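Local coordinates for small archaeal modifier protein 1 (Haloferax volcanii DS2, PDB 4HRO) that is covalently attached to lysines of target proteins as a ubiquitin-like modifier and also carries sulfur for molybdenum cofactor biosynthesis, at residues 25-35 and 64-75. Residues are numbered along the deposited sequence; the frame is centred on the assembly and turned at random.
Sequences VDGDATVGDAL and RNGEAAALGEAT. With CA (calcium ion), chain D.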
loop_
_atom_site.group_PDB
_atom_site.type_symbol
_atom_site.label_atom_id
_atom_site.label_comp_id
_atom_site.label_asym_id
_atom_site.label_seq_id
_atom_site.Cartn_x
_atom_site.Cartn_y
_atom_site.Cartn_z
ATOM N N VAL A 25 6.272 9.290 -4.400
ATOM C CA VAL A 25 7.385 8.678 -3.671
ATOM C C VAL A 25 8.722 8.874 -4.391
ATOM O O VAL A 25 8.769 9.348 -5.520
ATOM C CB VAL A 25 7.111 7.174 -3.436
ATOM C CG1 VAL A 25 5.862 6.985 -2.575
ATOM C CG2 VAL A 25 6.970 6.442 -4.755
ATOM N N ASP A 26 9.823 8.529 -3.721
ATOM C CA ASP A 26 11.146 8.687 -4.328
ATOM C C ASP A 26 11.360 7.773 -5.521
ATOM O O ASP A 26 10.642 6.778 -5.717
ATOM C CB ASP A 26 12.280 8.421 -3.317
ATOM C CG ASP A 26 12.585 9.597 -2.442
ATOM O OD1 ASP A 26 11.956 10.654 -2.592
ATOM O OD2 ASP A 26 13.474 9.427 -1.593
ATOM N N GLY A 27 12.365 8.124 -6.303
ATOM C CA GLY A 27 12.705 7.393 -7.508
ATOM C C GLY A 27 13.047 5.943 -7.303
ATOM O O GLY A 27 12.711 5.136 -8.137
ATOM N N ASP A 28 13.700 5.610 -6.190
ATOM C CA ASP A 28 14.024 4.229 -5.857
ATOM C C ASP A 28 13.159 3.722 -4.703
ATOM O O ASP A 28 13.518 2.753 -4.050
ATOM C CB ASP A 28 15.516 4.090 -5.528
ATOM C CG ASP A 28 16.414 4.202 -6.763
ATOM O OD1 ASP A 28 15.928 4.125 -7.911
ATOM O OD2 ASP A 28 17.639 4.366 -6.582
ATOM N N ALA A 29 11.992 4.330 -4.485
ATOM C CA ALA A 29 11.063 3.829 -3.462
ATOM C C ALA A 29 10.635 2.419 -3.789
ATOM O O ALA A 29 10.290 2.112 -4.927
ATOM C CB ALA A 29 9.834 4.714 -3.370
ATOM N N THR A 30 10.615 1.573 -2.777
ATOM C CA THR A 30 10.100 0.219 -2.936
ATOM C C THR A 30 8.586 0.202 -2.764
ATOM O O THR A 30 7.969 1.185 -2.355
ATOM C CB THR A 30 10.712 -0.694 -1.887
ATOM O OG1 THR A 30 10.303 -0.214 -0.605
ATOM C CG2 THR A 30 12.227 -0.734 -1.996
ATOM N N VAL A 31 7.991 -0.946 -3.031
ATOM C CA VAL A 31 6.595 -1.147 -2.730
ATOM C C VAL A 31 6.310 -0.880 -1.252
ATOM O O VAL A 31 5.306 -0.247 -0.904
ATOM C CB VAL A 31 6.159 -2.573 -3.168
ATOM C CG1 VAL A 31 4.793 -2.919 -2.602
ATOM C CG2 VAL A 31 6.180 -2.688 -4.706
ATOM N N GLY A 32 7.193 -1.349 -0.375
ATOM C CA GLY A 32 7.090 -1.070 1.046
ATOM C C GLY A 32 7.134 0.419 1.382
ATOM O O GLY A 32 6.386 0.902 2.238
ATOM N N ASP A 33 7.999 1.162 0.703
ATOM C CA ASP A 33 8.026 2.605 0.871
ATOM C C ASP A 33 6.711 3.235 0.398
ATOM O O ASP A 33 6.179 4.142 1.049
ATOM C CB ASP A 33 9.181 3.239 0.100
ATOM C CG ASP A 33 10.544 2.854 0.617
ATOM O OD1 ASP A 33 10.689 2.585 1.823
ATOM O OD2 ASP A 33 11.473 2.828 -0.201
ATOM N N ALA A 34 6.161 2.754 -0.716
ATOM C CA ALA A 34 4.866 3.261 -1.196
ATOM C C ALA A 34 3.732 2.911 -0.215
ATOM O O ALA A 34 2.801 3.709 -0.027
ATOM C CB ALA A 34 4.557 2.721 -2.588
ATOM N N LEU A 35 3.826 1.747 0.428
ATOM C CA LEU A 35 2.855 1.366 1.442
ATOM C C LEU A 35 2.953 2.280 2.670
ATOM O O LEU A 35 1.943 2.704 3.228
ATOM C CB LEU A 35 3.061 -0.105 1.798
ATOM C CG LEU A 35 2.133 -0.689 2.848
ATOM C CD1 LEU A 35 0.657 -0.517 2.480
ATOM C CD2 LEU A 35 2.483 -2.158 3.073
ATOM N N ARG A 64 1.247 -5.141 -7.422
ATOM C CA ARG A 64 1.781 -4.067 -8.240
ATOM C C ARG A 64 1.413 -4.388 -9.686
ATOM O O ARG A 64 1.822 -5.430 -10.226
ATOM C CB ARG A 64 3.305 -3.978 -8.106
ATOM C CG ARG A 64 3.910 -2.950 -9.020
ATOM C CD ARG A 64 5.405 -2.956 -9.000
ATOM N NE ARG A 64 5.892 -1.857 -9.825
ATOM C CZ ARG A 64 6.972 -1.900 -10.600
ATOM N NH1 ARG A 64 7.741 -2.988 -10.683
ATOM N NH2 ARG A 64 7.290 -0.820 -11.304
ATOM N N ASN A 65 0.629 -3.524 -10.325
ATOM C CA ASN A 65 0.202 -3.711 -11.701
ATOM C C ASN A 65 -0.360 -5.116 -11.916
ATOM O O ASN A 65 -0.067 -5.775 -12.911
ATOM C CB ASN A 65 1.350 -3.378 -12.655
ATOM C CG ASN A 65 1.882 -1.967 -12.469
ATOM O OD1 ASN A 65 3.089 -1.718 -12.535
ATOM N ND2 ASN A 65 0.990 -1.041 -12.241
ATOM N N GLY A 66 -1.198 -5.554 -10.985
ATOM C CA GLY A 66 -1.955 -6.795 -11.113
ATOM C C GLY A 66 -1.224 -8.060 -10.701
ATOM O O GLY A 66 -1.801 -9.141 -10.784
ATOM N N GLU A 67 0.025 -7.963 -10.257
ATOM C CA GLU A 67 0.804 -9.143 -9.852
ATOM C C GLU A 67 1.225 -9.016 -8.397
ATOM O O GLU A 67 1.579 -7.917 -7.947
ATOM C CB GLU A 67 2.060 -9.276 -10.719
ATOM C CG GLU A 67 1.823 -9.344 -12.228
ATOM C CD GLU A 67 3.126 -9.480 -13.013
ATOM O OE1 GLU A 67 3.426 -8.589 -13.843
ATOM O OE2 GLU A 67 3.859 -10.468 -12.789
ATOM N N ALA A 68 1.188 -10.122 -7.654
ATOM C CA ALA A 68 1.662 -10.126 -6.276
ATOM C C ALA A 68 3.075 -9.558 -6.208
ATOM O O ALA A 68 3.931 -9.924 -7.016
ATOM C CB ALA A 68 1.616 -11.550 -5.694
ATOM N N ALA A 69 3.310 -8.670 -5.241
ATOM C CA ALA A 69 4.589 -7.993 -5.067
ATOM C C ALA A 69 5.071 -8.088 -3.629
ATOM O O ALA A 69 4.296 -7.875 -2.686
ATOM C CB ALA A 69 4.467 -6.547 -5.483
ATOM N N ALA A 70 6.356 -8.384 -3.468
ATOM C CA ALA A 70 7.033 -8.301 -2.191
ATOM C C ALA A 70 7.380 -6.846 -1.914
ATOM O O ALA A 70 7.534 -6.027 -2.841
ATOM C CB ALA A 70 8.283 -9.164 -2.199
ATOM N N LEU A 71 7.530 -6.518 -0.636
ATOM C CA LEU A 71 7.708 -5.123 -0.245
ATOM C C LEU A 71 9.026 -4.534 -0.749
ATOM O O LEU A 71 9.142 -3.327 -0.910
ATOM C CB LEU A 71 7.566 -4.929 1.270
ATOM C CG LEU A 71 6.179 -5.183 1.873
ATOM C CD1 LEU A 71 6.136 -4.685 3.305
ATOM C CD2 LEU A 71 5.068 -4.557 1.080
ATOM N N GLY A 72 10.033 -5.363 -1.006
ATOM C CA GLY A 72 11.300 -4.871 -1.547
ATOM C C GLY A 72 11.329 -4.593 -3.038
ATOM O O GLY A 72 12.340 -4.099 -3.548
ATOM N N GLU A 73 10.253 -4.905 -3.753
ATOM C CA GLU A 73 10.228 -4.666 -5.195
ATOM C C GLU A 73 10.175 -3.189 -5.535
ATOM O O GLU A 73 9.772 -2.360 -4.727
ATOM C CB GLU A 73 9.067 -5.418 -5.852
ATOM C CG GLU A 73 9.285 -6.932 -5.863
ATOM C CD GLU A 73 8.115 -7.725 -6.397
ATOM O OE1 GLU A 73 7.927 -8.838 -5.871
ATOM O OE2 GLU A 73 7.415 -7.262 -7.341
ATOM N N ALA A 74 10.596 -2.871 -6.751
ATOM C CA ALA A 74 10.604 -1.509 -7.249
ATOM C C ALA A 74 9.198 -0.979 -7.507
ATOM O O ALA A 74 8.238 -1.736 -7.588
ATOM C CB ALA A 74 11.429 -1.438 -8.535
ATOM N N THR A 75 9.112 0.338 -7.605
ATOM C CA THR A 75 7.913 1.008 -8.072
ATOM C C THR A 75 8.299 1.973 -9.178
ATOM O O THR A 75 9.467 2.334 -9.331
ATOM C CB THR A 75 7.195 1.803 -6.955
ATOM O OG1 THR A 75 8.045 2.847 -6.462
ATOM C CG2 THR A 75 6.742 0.898 -5.840
HETATM CA CA CA D . 11.551 3.373 -9.077
HETATM O O HOH W 1 9.930 4.610 -7.659
HETATM O O HOH W 2 13.923 2.880 -9.312
HETATM O O HOH W 3 11.755 1.941 -7.168
HETATM O O HOH W 4 11.367 4.789 -10.944
HETATM O O HOH W 5 11.809 1.618 -10.684
#
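V31, on the first turn of helix 31-41, is the main bump of this contact and plugs a hollow curled around it by residues 69-75. Its chi1 of 168°, with CG1 anti to the backbone N, turns CG1 to L71 and CG2 into the bend of the loop. CG1 lies 4.0 Å from CD2 of L71, the two side chains crossing at about a right angle, whereas CG2 sits among CB of A69, CB of E73 and CG2 of T75, with the carbonyl O atoms of E73 and A74 also lining its pocket. The carbonyl O of A70 lies 3.7 Å from V31 CB and lines the hollow there. L71 in turn lays its CB and CD2 over the bare CA of G32, and CD2 reaches L35 CD2 farther along the helix. The type I turn 70-73 thus meets the helix N-terminus, where its carbonyls take up first-turn amides: V31 N bonds to E73 O (2.8 Å), and G32 N to L71 O (2.8 Å). T30 and D33 close the same helix end with a capping box. In this beta-grasp fold of the ThiS family, the contact ties the start of the helix, which follows strand 20-25 after the turn 26-29, to the loop that leads toward strand 80-84. T75 fills the next hollow, its CG2 3.6 Å from V31 N and its OG1 donating to A29 O (2.8 Å) from above the carbonyl plane. Calcium bridges the segments beside it, bound by G27 O and T75 O, both at 2.3 Å, and five waters; one of these waters donates to T75 OG1, another to A29 O. A valine at T75 would probably keep much of the methyl packing but leave A29 O and the first of these waters without their hydroxyl partner.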